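Local coordinates for protein 2-aminomuconic 6-semialdehyde dehydrogenase (Pseudomonas sp., PDB 7BZV) that catalyses the NAD+-dependent oxidation of 2-aminomuconic 6-semialdehyde to 2-aminomuconate in the meta-cleavage breakdown of 2-aminophenol, working as a tetramer, at residues 87-93 and 153-157; 113-117 and 467-472; 166-172 and 471-476. One frame throughout, in Å; residues are numbered along the deposited sequence.

Contact 1: residues 87-93 and 153-157; sequences EMADTGK and WNLPL
E87 meets the first turn of helix 156-169 with its carboxylate: OE2 takes the N-H of L157 on its syn lone pair, 2.8 Å and nearly straight at 171°. The same oxygen lies 3.2 Å from P156 CD, and the bend at chi2 (86°) lays the carboxylate against the proline ring. A carboxylate at this first-turn N-H is probably favoured by the helix dipole. Beside it, T91 CG2 meets P156 CG tip to tip at 3.9 Å. K93 slides past the proline in the opposite direction, and its NZ donates to N154 O at 2.9 Å, in the carbonyl plane. Behind this shell, T91 OG1 gives its proton to E87 O (2.7 Å) and accepts from K93 N (3.0 Å), an ST turn that ties the helix end to the lysine. K93 NZ also salt-bridges D102 and hydrogen-bonds N282, and E87 OE1 hydrogen-bonds T185. N154 ND2 hydrogen-bonds Q285 O, in a loop that, as in other aldehyde dehydrogenases, probably carries the catalytic cysteine. The contact thus joins the end of helix 80-91 to the start of helix 156-169, with I103 of helix 95-119 against E87 and helix 184-196 against P156 and L157.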
ATOM      1  N   GLU B  87     -34.114 -11.684  14.828  1.00 37.55           N
ATOM      2  CA  GLU B  87     -34.093 -11.228  13.443  1.00 39.59           C
ATOM      3  C   GLU B  87     -35.225 -11.868  12.648  1.00 34.39           C
ATOM      4  O   GLU B  87     -35.915 -11.199  11.859  1.00 33.71           O
ATOM      5  CB  GLU B  87     -32.728 -11.535  12.818  1.00 31.13           C
ATOM      6  CG  GLU B  87     -32.451 -10.756  11.536  1.00 37.75           C
ATOM      7  CD  GLU B  87     -31.852  -9.401  11.820  1.00 38.05           C
ATOM      8  OE1 GLU B  87     -32.264  -8.757  12.823  1.00 33.21           O
ATOM      9  OE2 GLU B  87     -30.943  -8.988  11.051  1.00 30.18           O
ATOM     10  N   MET B  88     -35.462 -13.162  12.864  1.00 35.91           N
ATOM     11  CA  MET B  88     -36.500 -13.845  12.090  1.00 33.50           C
ATOM     12  C   MET B  88     -37.890 -13.365  12.491  1.00 31.08           C
ATOM     13  O   MET B  88     -38.775 -13.244  11.638  1.00 35.66           O
ATOM     14  CB  MET B  88     -36.360 -15.358  12.283  1.00 33.37           C
ATOM     15  CG  MET B  88     -35.206 -15.859  11.430  1.00 38.17           C
ATOM     16  SD  MET B  88     -34.948 -17.615  11.306  1.00 47.23           S
ATOM     17  CE  MET B  88     -34.328 -18.067  12.816  1.00 46.41           C
ATOM     18  N   ALA B  89     -38.106 -13.075  13.773  1.00 36.07           N
ATOM     19  CA  ALA B  89     -39.430 -12.620  14.191  1.00 42.72           C
ATOM     20  C   ALA B  89     -39.737 -11.256  13.592  1.00 40.62           C
ATOM     21  O   ALA B  89     -40.843 -11.016  13.098  1.00 41.38           O
ATOM     22  CB  ALA B  89     -39.515 -12.557  15.715  1.00 31.88           C
ATOM     23  N   ASP B  90     -38.747 -10.354  13.603  1.00 39.56           N
ATOM     24  CA  ASP B  90     -38.973  -8.987  13.145  1.00 28.17           C
ATOM     25  C   ASP B  90     -39.236  -8.942  11.652  1.00 34.38           C
ATOM     26  O   ASP B  90     -40.021  -8.111  11.176  1.00 35.11           O
ATOM     27  CB  ASP B  90     -37.757  -8.114  13.465  1.00 35.39           C
ATOM     28  CG  ASP B  90     -37.635  -7.749  14.931  1.00 39.34           C
ATOM     29  OD1 ASP B  90     -38.493  -8.125  15.746  1.00 41.66           O
ATOM     30  OD2 ASP B  90     -36.637  -7.057  15.264  1.00 36.49           O
ATOM     31  N   THR B  91     -38.561  -9.803  10.892  1.00 34.62           N
ATOM     32  CA  THR B  91     -38.532  -9.667   9.450  1.00 35.68           C
ATOM     33  C   THR B  91     -39.288 -10.735   8.687  1.00 37.29           C
ATOM     34  O   THR B  91     -39.550 -10.520   7.501  1.00 33.18           O
ATOM     35  CB  THR B  91     -37.088  -9.720   8.929  1.00 31.66           C
ATOM     36  OG1 THR B  91     -36.540 -11.014   9.242  1.00 32.13           O
ATOM     37  CG2 THR B  91     -36.219  -8.593   9.569  1.00 33.86           C
ATOM     38  N   GLY B  92     -39.549 -11.908   9.280  1.00 36.47           N
ATOM     39  CA  GLY B  92     -40.034 -13.031   8.487  1.00 37.69           C
ATOM     40  C   GLY B  92     -38.992 -13.716   7.622  1.00 45.15           C
ATOM     41  O   GLY B  92     -39.343 -14.544   6.759  1.00 29.95           O
ATOM     42  N   LYS B  93     -37.725 -13.411   7.835  1.00 30.94           N
ATOM     43  CA  LYS B  93     -36.660 -14.035   7.068  1.00 32.42           C
ATOM     44  C   LYS B  93     -36.730 -15.547   7.212  1.00 32.76           C
ATOM     45  O   LYS B  93     -36.810 -16.047   8.344  1.00 31.09           O
ATOM     46  CB  LYS B  93     -35.288 -13.591   7.576  1.00 32.39           C
ATOM     47  CG  LYS B  93     -34.792 -12.268   7.063  1.00 28.14           C
ATOM     48  CD  LYS B  93     -33.668 -11.754   7.927  1.00 30.52           C
ATOM     49  CE  LYS B  93     -33.260 -10.321   7.498  1.00 30.34           C
ATOM     50  NZ  LYS B  93     -32.743 -10.347   6.086  1.00 33.94           N
ATOM     51  N   TRP B 153     -34.198  -1.768   7.590  1.00 27.73           N
ATOM     52  CA  TRP B 153     -34.945  -2.947   8.033  1.00 32.49           C
ATOM     53  C   TRP B 153     -34.652  -4.202   7.209  1.00 32.52           C
ATOM     54  O   TRP B 153     -35.097  -5.281   7.604  1.00 32.18           O
ATOM     55  CB  TRP B 153     -36.489  -2.716   8.004  1.00 32.27           C
ATOM     56  CG  TRP B 153     -36.992  -2.154   6.714  1.00 31.98           C
ATOM     57  CD1 TRP B 153     -37.320  -0.852   6.472  1.00 33.65           C
ATOM     58  CD2 TRP B 153     -37.223  -2.861   5.471  1.00 32.23           C
ATOM     59  NE1 TRP B 153     -37.683  -0.696   5.148  1.00 35.11           N
ATOM     60  CE2 TRP B 153     -37.641  -1.915   4.525  1.00 34.77           C
ATOM     61  CE3 TRP B 153     -37.122  -4.195   5.078  1.00 35.48           C
ATOM     62  CZ2 TRP B 153     -37.954  -2.258   3.212  1.00 36.53           C
ATOM     63  CZ3 TRP B 153     -37.448  -4.537   3.776  1.00 34.72           C
ATOM     64  CH2 TRP B 153     -37.859  -3.559   2.860  1.00 29.16           C
ATOM     65  N   ASN B 154     -33.938  -4.115   6.076  1.00 27.34           N
ATOM     66  CA  ASN B 154     -33.878  -5.286   5.192  1.00 27.43           C
ATOM     67  C   ASN B 154     -32.814  -6.279   5.621  1.00 28.59           C
ATOM     68  O   ASN B 154     -32.975  -7.487   5.436  1.00 27.04           O
ATOM     69  CB  ASN B 154     -33.658  -4.868   3.739  1.00 30.32           C
ATOM     70  CG  ASN B 154     -32.306  -4.225   3.490  1.00 34.92           C
ATOM     71  OD1 ASN B 154     -31.825  -3.397   4.263  1.00 37.54           O
ATOM     72  ND2 ASN B 154     -31.705  -4.598   2.400  1.00 35.34           N
ATOM     73  N   LEU B 155     -31.725  -5.773   6.175  1.00 25.47           N
ATOM     74  CA  LEU B 155     -30.642  -6.570   6.739  1.00 23.52           C
ATOM     75  C   LEU B 155     -30.294  -5.924   8.075  1.00 30.91           C
ATOM     76  O   LEU B 155     -29.244  -5.287   8.222  1.00 29.99           O
ATOM     77  CB  LEU B 155     -29.444  -6.609   5.792  1.00 28.96           C
ATOM     78  CG  LEU B 155     -29.683  -7.149   4.385  1.00 32.02           C
ATOM     79  CD1 LEU B 155     -28.482  -6.627   3.514  1.00 32.98           C
ATOM     80  CD2 LEU B 155     -29.829  -8.656   4.261  1.00 28.52           C
ATOM     81  N   PRO B 156     -31.190  -6.032   9.075  1.00 27.44           N
ATOM     82  CA  PRO B 156     -31.007  -5.236  10.304  1.00 26.03           C
ATOM     83  C   PRO B 156     -29.653  -5.441  10.979  1.00 30.76           C
ATOM     84  O   PRO B 156     -28.910  -4.472  11.191  1.00 31.33           O
ATOM     85  CB  PRO B 156     -32.168  -5.697  11.209  1.00 34.60           C
ATOM     86  CG  PRO B 156     -33.205  -6.256  10.272  1.00 30.02           C
ATOM     87  CD  PRO B 156     -32.411  -6.864   9.118  1.00 28.32           C
ATOM     88  N   LEU B 157     -29.311  -6.672  11.357  1.00 23.47           N
ATOM     89  CA  LEU B 157     -28.050  -6.855  12.068  1.00 23.76           C
ATOM     90  C   LEU B 157     -26.854  -6.627  11.149  1.00 23.40           C
ATOM     91  O   LEU B 157     -25.880  -5.973  11.540  1.00 29.39           O
ATOM     92  CB  LEU B 157     -27.957  -8.254  12.679  1.00 29.14           C
ATOM     93  CG  LEU B 157     -26.684  -8.508  13.478  1.00 32.22           C
ATOM     94  CD1 LEU B 157     -26.646  -7.683  14.746  1.00 32.07           C
ATOM     95  CD2 LEU B 157     -26.591 -10.004  13.798  1.00 37.31           C
TER

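Contact 2: residues 113-117 and 467-472; sequences FADIL and GGMHSL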
ATOM      1  N   PHE B 113     -13.142  -6.299  10.692  1.00 23.54           N
ATOM      2  CA  PHE B 113     -12.558  -4.995  11.015  1.00 26.74           C
ATOM      3  C   PHE B 113     -11.570  -5.087  12.163  1.00 21.71           C
ATOM      4  O   PHE B 113     -10.674  -4.242  12.254  1.00 22.73           O
ATOM      5  CB  PHE B 113     -13.665  -3.947  11.279  1.00 25.58           C
ATOM      6  CG  PHE B 113     -14.261  -3.441  10.009  1.00 19.60           C
ATOM      7  CD1 PHE B 113     -13.491  -2.673   9.160  1.00 22.07           C
ATOM      8  CD2 PHE B 113     -15.518  -3.845   9.596  1.00 24.81           C
ATOM      9  CE1 PHE B 113     -13.968  -2.262   7.935  1.00 27.17           C
ATOM     10  CE2 PHE B 113     -16.017  -3.436   8.352  1.00 24.67           C
ATOM     11  CZ  PHE B 113     -15.236  -2.648   7.528  1.00 22.37           C
ATOM     12  N   ALA B 114     -11.694  -6.077  13.045  1.00 22.61           N
ATOM     13  CA  ALA B 114     -10.615  -6.276  14.003  1.00 25.03           C
ATOM     14  C   ALA B 114      -9.286  -6.573  13.288  1.00 21.96           C
ATOM     15  O   ALA B 114      -8.240  -6.012  13.644  1.00 21.68           O
ATOM     16  CB  ALA B 114     -10.991  -7.398  14.966  1.00 28.09           C
ATOM     17  N   ASP B 115      -9.315  -7.462  12.284  1.00 22.05           N
ATOM     18  CA  ASP B 115      -8.124  -7.792  11.505  1.00 24.87           C
ATOM     19  C   ASP B 115      -7.589  -6.569  10.769  1.00 21.35           C
ATOM     20  O   ASP B 115      -6.381  -6.302  10.784  1.00 22.17           O
ATOM     21  CB  ASP B 115      -8.432  -8.908  10.480  1.00 23.05           C
ATOM     22  CG  ASP B 115      -8.738 -10.249  11.108  1.00 27.56           C
ATOM     23  OD1 ASP B 115      -8.445 -10.494  12.300  1.00 26.74           O
ATOM     24  OD2 ASP B 115      -9.335 -11.082  10.409  1.00 25.69           O
ATOM     25  N   ILE B 116      -8.474  -5.815  10.108  1.00 21.74           N
ATOM     26  CA  ILE B 116      -8.043  -4.622   9.369  1.00 20.41           C
ATOM     27  C   ILE B 116      -7.394  -3.607  10.291  1.00 21.94           C
ATOM     28  O   ILE B 116      -6.355  -3.019   9.980  1.00 22.18           O
ATOM     29  CB  ILE B 116      -9.234  -3.989   8.639  1.00 24.40           C
ATOM     30  CG1 ILE B 116      -9.554  -4.925   7.477  1.00 39.50           C
ATOM     31  CG2 ILE B 116      -8.903  -2.578   8.124  1.00 29.10           C
ATOM     32  CD1 ILE B 116     -10.950  -4.932   7.042  1.00 37.38           C
ATOM     33  N   LEU B 117      -7.986  -3.400  11.461  1.00 21.87           N
ATOM     34  CA  LEU B 117      -7.399  -2.469  12.426  1.00 22.41           C
ATOM     35  C   LEU B 117      -6.057  -2.975  12.907  1.00 24.20           C
ATOM     36  O   LEU B 117      -5.100  -2.203  13.027  1.00 22.42           O
ATOM     37  CB  LEU B 117      -8.345  -2.279  13.612  1.00 23.50           C
ATOM     38  CG  LEU B 117      -7.895  -1.331  14.735  1.00 23.79           C
ATOM     39  CD1 LEU B 117      -7.623   0.072  14.216  1.00 24.64           C
ATOM     40  CD2 LEU B 117      -8.968  -1.340  15.878  1.00 25.09           C
ATOM     41  N   GLY B 467     -15.446  -0.461   3.402  1.00 30.23           N
ATOM     42  CA  GLY B 467     -14.786  -1.730   3.217  1.00 30.14           C
ATOM     43  C   GLY B 467     -13.324  -1.453   3.412  1.00 27.72           C
ATOM     44  O   GLY B 467     -12.804  -0.433   2.933  1.00 25.52           O
ATOM     45  N   GLY B 468     -12.665  -2.353   4.153  1.00 23.54           N
ATOM     46  CA  GLY B 468     -11.241  -2.243   4.342  1.00 26.67           C
ATOM     47  C   GLY B 468     -10.890  -0.896   4.904  1.00 28.22           C
ATOM     48  O   GLY B 468     -11.644  -0.294   5.686  1.00 27.17           O
ATOM     49  N   MET B 469      -9.776  -0.362   4.427  1.00 25.96           N
ATOM     50  CA  MET B 469      -9.328   0.944   4.875  1.00 26.51           C
ATOM     51  C   MET B 469     -10.215   2.083   4.430  1.00 25.41           C
ATOM     52  O   MET B 469     -10.077   3.189   4.968  1.00 25.63           O
ATOM     53  CB  MET B 469      -7.898   1.244   4.413  1.00 26.63           C
ATOM     54  CG  MET B 469      -6.838   0.322   4.940  1.00 45.28           C
ATOM     55  SD  MET B 469      -6.663   0.329   6.759  1.00 40.80           S
ATOM     56  CE  MET B 469      -6.416   2.016   7.263  1.00 45.30           C
ATOM     57  N   HIS B 470     -11.057   1.880   3.419  1.00 24.85           N
ATOM     58  CA  HIS B 470     -12.002   2.925   3.065  1.00 26.51           C
ATOM     59  C   HIS B 470     -12.937   3.196   4.232  1.00 30.33           C
ATOM     60  O   HIS B 470     -13.292   4.348   4.502  1.00 21.28           O
ATOM     61  CB  HIS B 470     -12.801   2.518   1.834  1.00 23.43           C
ATOM     62  CG  HIS B 470     -11.963   2.241   0.625  1.00 26.00           C
ATOM     63  ND1 HIS B 470     -11.573   3.224  -0.257  1.00 25.07           N
ATOM     64  CD2 HIS B 470     -11.410   1.091   0.174  1.00 36.14           C
ATOM     65  CE1 HIS B 470     -10.882   2.676  -1.243  1.00 25.16           C
ATOM     66  NE2 HIS B 470     -10.755   1.386  -0.996  1.00 32.73           N
ATOM     67  N   SER B 471     -13.356   2.142   4.938  1.00 27.19           N
ATOM     68  CA  SER B 471     -14.138   2.353   6.162  1.00 29.06           C
ATOM     69  C   SER B 471     -13.320   3.036   7.239  1.00 29.97           C
ATOM     70  O   SER B 471     -13.796   3.972   7.892  1.00 37.19           O
ATOM     71  CB  SER B 471     -14.678   1.024   6.680  1.00 34.30           C
ATOM     72  OG  SER B 471     -15.674   0.568   5.804  1.00 32.51           O
ATOM     73  N   LEU B 472     -12.089   2.575   7.468  1.00 35.40           N
ATOM     74  CA  LEU B 472     -11.303   3.116   8.571  1.00 32.60           C
ATOM     75  C   LEU B 472     -10.957   4.579   8.327  1.00 46.95           C
ATOM     76  O   LEU B 472     -10.804   5.357   9.278  1.00 37.97           O
ATOM     77  CB  LEU B 472     -10.015   2.308   8.779  1.00 39.37           C
ATOM     78  CG  LEU B 472      -9.977   1.305   9.946  1.00 37.88           C
ATOM     79  CD1 LEU B 472     -11.179   0.440   9.840  1.00 40.15           C
ATOM     80  CD2 LEU B 472      -8.699   0.529   9.925  1.00 38.55           C
TER
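G467 opens the segment with its CA near F113 CZ, at the edge of the phenyl ring. At its backbone angles any side chain would collide with the preceding carbonyl O, which only glycine avoids. G468 follows: its O lies in the ring plane, 3.8 Å from F113 CE1, while its CA receives I116 CD1 at 3.8 Å. M469 points its CB away, but the bends at chi2 and chi3 bring SD back to 3.9 Å from I116 CG2. H470 NE2 hydrogen-bonds D123 of a neighbouring subunit. S471 CB packs on F113 CE1 at 3.6 Å. With chi1 at -70° its OG swings back beside its own N and accepts the N-H of G467 (2.6 Å). L472 straddles two partners: CD2 touches I116 CG2 at 3.6 Å, and CD1 lies 3.9 Å from F113 CD1. The helical axes pass 10.1 Å apart and nearly perpendicular (-83°), a packing free of hydrogen bonds that sets short helix 468-474, just ahead of strand 476-485, against helix 95-119. Helix 156-169 packs on F113 through A165 and P166, helix 62-78 covers L117 with R65 and V66, and R141 of strand 134-150 touches M469 and L472.

Contact 3: residues 166-172 and 471-476; sequences PALACGN and SLNFYS
The Y475 ring is covered on both faces: F474 sets CD2, at the edge of its own ring, 3.5 Å above the centre of one, and the backbone N of A167 lies 4.1 Å above the other, toward the rim. P166 runs alongside, its CG 3.6 Å from Y475 CE2 in an oblique approach, and A167 CB reaches Y475 CD1 at 4.0 Å. The tyrosine thereby wedges against helix 156-169, the helix of a beta-alpha-beta crossover between the parallel strands 134-150 and 173-177 in what is, by family, the NAD-binding Rossmann-type domain. That helix ends at G171 in a Schellman motif, and the next residue closes the contact. N172 ND2 uses both its hydrogens: one goes to Y475 O at 2.8 Å, almost straight (174°) and within the amide plane, the other to A167 O at 2.9 Å, somewhat tilted from it. A chi1 of -58° places the amide beside its own backbone N, across the tyrosine side chain with planes 66° apart. OD1 accepts from G145 N of strand 134-150, so the amide is fixed from both ends. Replacing N172 with a leucine is likely to leave Y475 O and G145 N without these mates and to untie the helix end from the start of strand 476-485. Y475 OH, at the far end of the ring, is held by T228 and E466. C170 fills the gap between the backbones, with SG touching Y475 CB and L472 CG, while its carbonyl O accepts a hydrogen bond from a water at 2.6 Å.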
ATOM      1  N   PRO B 166     -16.567  -0.779  12.122  1.00 22.94           N
ATOM      2  CA  PRO B 166     -15.488   0.176  11.838  1.00 23.44           C
ATOM      3  C   PRO B 166     -15.579   1.440  12.690  1.00 21.87           C
ATOM      4  O   PRO B 166     -14.534   2.026  13.008  1.00 24.44           O
ATOM      5  CB  PRO B 166     -15.647   0.472  10.335  1.00 23.21           C
ATOM      6  CG  PRO B 166     -17.135   0.225  10.064  1.00 23.69           C
ATOM      7  CD  PRO B 166     -17.548  -0.878  11.025  1.00 21.21           C
ATOM      8  N   ALA B 167     -16.782   1.909  13.017  1.00 29.12           N
ATOM      9  CA  ALA B 167     -16.880   3.126  13.833  1.00 24.57           C
ATOM     10  C   ALA B 167     -16.202   2.925  15.186  1.00 23.93           C
ATOM     11  O   ALA B 167     -15.408   3.768  15.630  1.00 23.26           O
ATOM     12  CB  ALA B 167     -18.342   3.526  14.007  1.00 23.70           C
ATOM     13  N   LEU B 168     -16.457   1.776  15.825  1.00 21.81           N
ATOM     14  CA  LEU B 168     -15.803   1.458  17.096  1.00 24.60           C
ATOM     15  C   LEU B 168     -14.320   1.148  16.893  1.00 26.48           C
ATOM     16  O   LEU B 168     -13.488   1.458  17.748  1.00 23.69           O
ATOM     17  CB  LEU B 168     -16.482   0.262  17.768  1.00 23.77           C
ATOM     18  CG  LEU B 168     -17.937   0.392  18.228  1.00 24.45           C
ATOM     19  CD1 LEU B 168     -18.461  -0.826  18.952  1.00 29.39           C
ATOM     20  CD2 LEU B 168     -18.050   1.632  19.131  1.00 27.21           C
ATOM     21  N   ALA B 169     -13.963   0.507  15.777  1.00 23.38           N
ATOM     22  CA  ALA B 169     -12.544   0.266  15.496  1.00 23.55           C
ATOM     23  C   ALA B 169     -11.737   1.558  15.534  1.00 22.44           C
ATOM     24  O   ALA B 169     -10.573   1.567  15.963  1.00 23.43           O
ATOM     25  CB  ALA B 169     -12.398  -0.383  14.115  1.00 23.53           C
ATOM     26  N   CYS B 170     -12.316   2.631  15.002  1.00 21.66           N
ATOM     27  CA  CYS B 170     -11.691   3.950  14.907  1.00 25.43           C
ATOM     28  C   CYS B 170     -11.811   4.742  16.205  1.00 26.68           C
ATOM     29  O   CYS B 170     -11.344   5.892  16.279  1.00 24.87           O
ATOM     30  CB  CYS B 170     -12.327   4.710  13.756  1.00 26.80           C
ATOM     31  SG  CYS B 170     -11.827   4.062  12.160  1.00 27.17           S
ATOM     32  N   GLY B 171     -12.396   4.141  17.233  1.00 23.43           N
ATOM     33  CA  GLY B 171     -12.439   4.753  18.560  1.00 26.70           C
ATOM     34  C   GLY B 171     -13.579   5.715  18.756  1.00 25.30           C
ATOM     35  O   GLY B 171     -13.563   6.490  19.728  1.00 28.49           O
ATOM     36  N   ASN B 172     -14.547   5.727  17.850  1.00 21.47           N
ATOM     37  CA  ASN B 172     -15.725   6.560  18.052  1.00 27.92           C
ATOM     38  C   ASN B 172     -16.646   5.953  19.107  1.00 32.25           C
ATOM     39  O   ASN B 172     -16.581   4.759  19.424  1.00 28.59           O
ATOM     40  CB  ASN B 172     -16.528   6.707  16.761  1.00 25.82           C
ATOM     41  CG  ASN B 172     -15.716   7.304  15.624  1.00 34.96           C
ATOM     42  OD1 ASN B 172     -15.438   8.518  15.580  1.00 27.53           O
ATOM     43  ND2 ASN B 172     -15.353   6.462  14.685  1.00 25.13           N
ATOM     44  N   SER B 471     -13.356   2.142   4.938  1.00 27.19           N
ATOM     45  CA  SER B 471     -14.138   2.353   6.162  1.00 29.06           C
ATOM     46  C   SER B 471     -13.320   3.036   7.239  1.00 29.97           C
ATOM     47  O   SER B 471     -13.796   3.972   7.892  1.00 37.19           O
ATOM     48  CB  SER B 471     -14.678   1.024   6.680  1.00 34.30           C
ATOM     49  OG  SER B 471     -15.674   0.568   5.804  1.00 32.51           O
ATOM     50  N   LEU B 472     -12.089   2.575   7.468  1.00 35.40           N
ATOM     51  CA  LEU B 472     -11.303   3.116   8.571  1.00 32.60           C
ATOM     52  C   LEU B 472     -10.957   4.579   8.327  1.00 46.95           C
ATOM     53  O   LEU B 472     -10.804   5.357   9.278  1.00 37.97           O
ATOM     54  CB  LEU B 472     -10.015   2.308   8.779  1.00 39.37           C
ATOM     55  CG  LEU B 472      -9.977   1.305   9.946  1.00 37.88           C
ATOM     56  CD1 LEU B 472     -11.179   0.440   9.840  1.00 40.15           C
ATOM     57  CD2 LEU B 472      -8.699   0.529   9.925  1.00 38.55           C
ATOM     58  N   ASN B 473     -10.817   4.971   7.066  1.00 33.69           N
ATOM     59  CA  ASN B 473     -10.547   6.372   6.796  1.00 31.08           C
ATOM     60  C   ASN B 473     -11.815   7.191   6.863  1.00 32.38           C
ATOM     61  O   ASN B 473     -11.761   8.384   7.176  1.00 38.15           O
ATOM     62  CB  ASN B 473      -9.844   6.532   5.452  1.00 37.43           C
ATOM     63  CG  ASN B 473      -8.390   6.079   5.522  1.00 43.67           C
ATOM     64  OD1 ASN B 473      -7.840   5.870   6.608  1.00 53.64           O
ATOM     65  ND2 ASN B 473      -7.756   5.952   4.371  1.00 65.32           N
ATOM     66  N   PHE B 474     -12.975   6.595   6.599  1.00 28.80           N
ATOM     67  CA  PHE B 474     -14.144   7.441   6.721  1.00 36.49           C
ATOM     68  C   PHE B 474     -14.466   7.763   8.178  1.00 39.55           C
ATOM     69  O   PHE B 474     -14.853   8.890   8.479  1.00 33.72           O
ATOM     70  CB  PHE B 474     -15.390   6.842   6.117  1.00 26.05           C
ATOM     71  CG  PHE B 474     -16.634   7.665   6.427  1.00 45.00           C
ATOM     72  CD1 PHE B 474     -16.877   8.871   5.756  1.00 41.40           C
ATOM     73  CD2 PHE B 474     -17.537   7.262   7.403  1.00 54.74           C
ATOM     74  CE1 PHE B 474     -18.018   9.629   6.042  1.00 31.60           C
ATOM     75  CE2 PHE B 474     -18.674   8.024   7.704  1.00 58.67           C
ATOM     76  CZ  PHE B 474     -18.923   9.200   7.023  1.00 35.31           C
ATOM     77  N   TYR B 475     -14.437   6.757   9.062  1.00 24.46           N
ATOM     78  CA  TYR B 475     -14.817   6.916  10.469  1.00 31.67           C
ATOM     79  C   TYR B 475     -13.696   7.487  11.345  1.00 30.31           C
ATOM     80  O   TYR B 475     -13.771   7.425  12.587  1.00 29.93           O
ATOM     81  CB  TYR B 475     -15.264   5.556  10.987  1.00 35.51           C
ATOM     82  CG  TYR B 475     -16.536   5.053  10.327  1.00 28.39           C
ATOM     83  CD1 TYR B 475     -17.760   5.581  10.678  1.00 26.26           C
ATOM     84  CD2 TYR B 475     -16.512   4.057   9.384  1.00 30.01           C
ATOM     85  CE1 TYR B 475     -18.914   5.147  10.132  1.00 31.33           C
ATOM     86  CE2 TYR B 475     -17.686   3.605   8.813  1.00 23.02           C
ATOM     87  CZ  TYR B 475     -18.858   4.156   9.187  1.00 30.25           C
ATOM     88  OH  TYR B 475     -20.014   3.729   8.630  1.00 34.32           O
ATOM     89  N   SER B 476     -12.619   7.952  10.723  1.00 29.18           N
ATOM     90  CA  SER B 476     -11.457   8.514  11.379  1.00 30.60           C
ATOM     91  C   SER B 476     -11.309   9.971  10.945  1.00 33.49           C
ATOM     92  O   SER B 476     -11.614  10.332   9.802  1.00 29.59           O
ATOM     93  CB  SER B 476     -10.185   7.783  10.990  1.00 34.83           C
ATOM     94  OG  SER B 476     -10.004   6.570  11.701  1.00 39.77           O
TER
HETATM   95  O   HOH W   1      -9.096   6.429  14.988  1.00 38.97           O

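Overall arrangement
All three contacts are buried within the chain, but their chemistry differs. Contact 1 is largely polar, with charged side chains gripping backbone groups where helix 156-169 begins; contact 2 is apolar, and contact 3 combines aromatic packing with an amide clamp where that same helix ends. Contacts 1 and 3 therefore hold opposite ends of one helix, their centres about 26 Å apart. Contacts 2 and 3 adjoin, with centres about 8 Å apart, and share S471 and L472, so helix 468-474 packs against both helix 95-119 and helix 156-169, which also touch each other. Other subunits approach contact 2 through D115 and H470 and contact 3 through N473, whereas none touches contact 1.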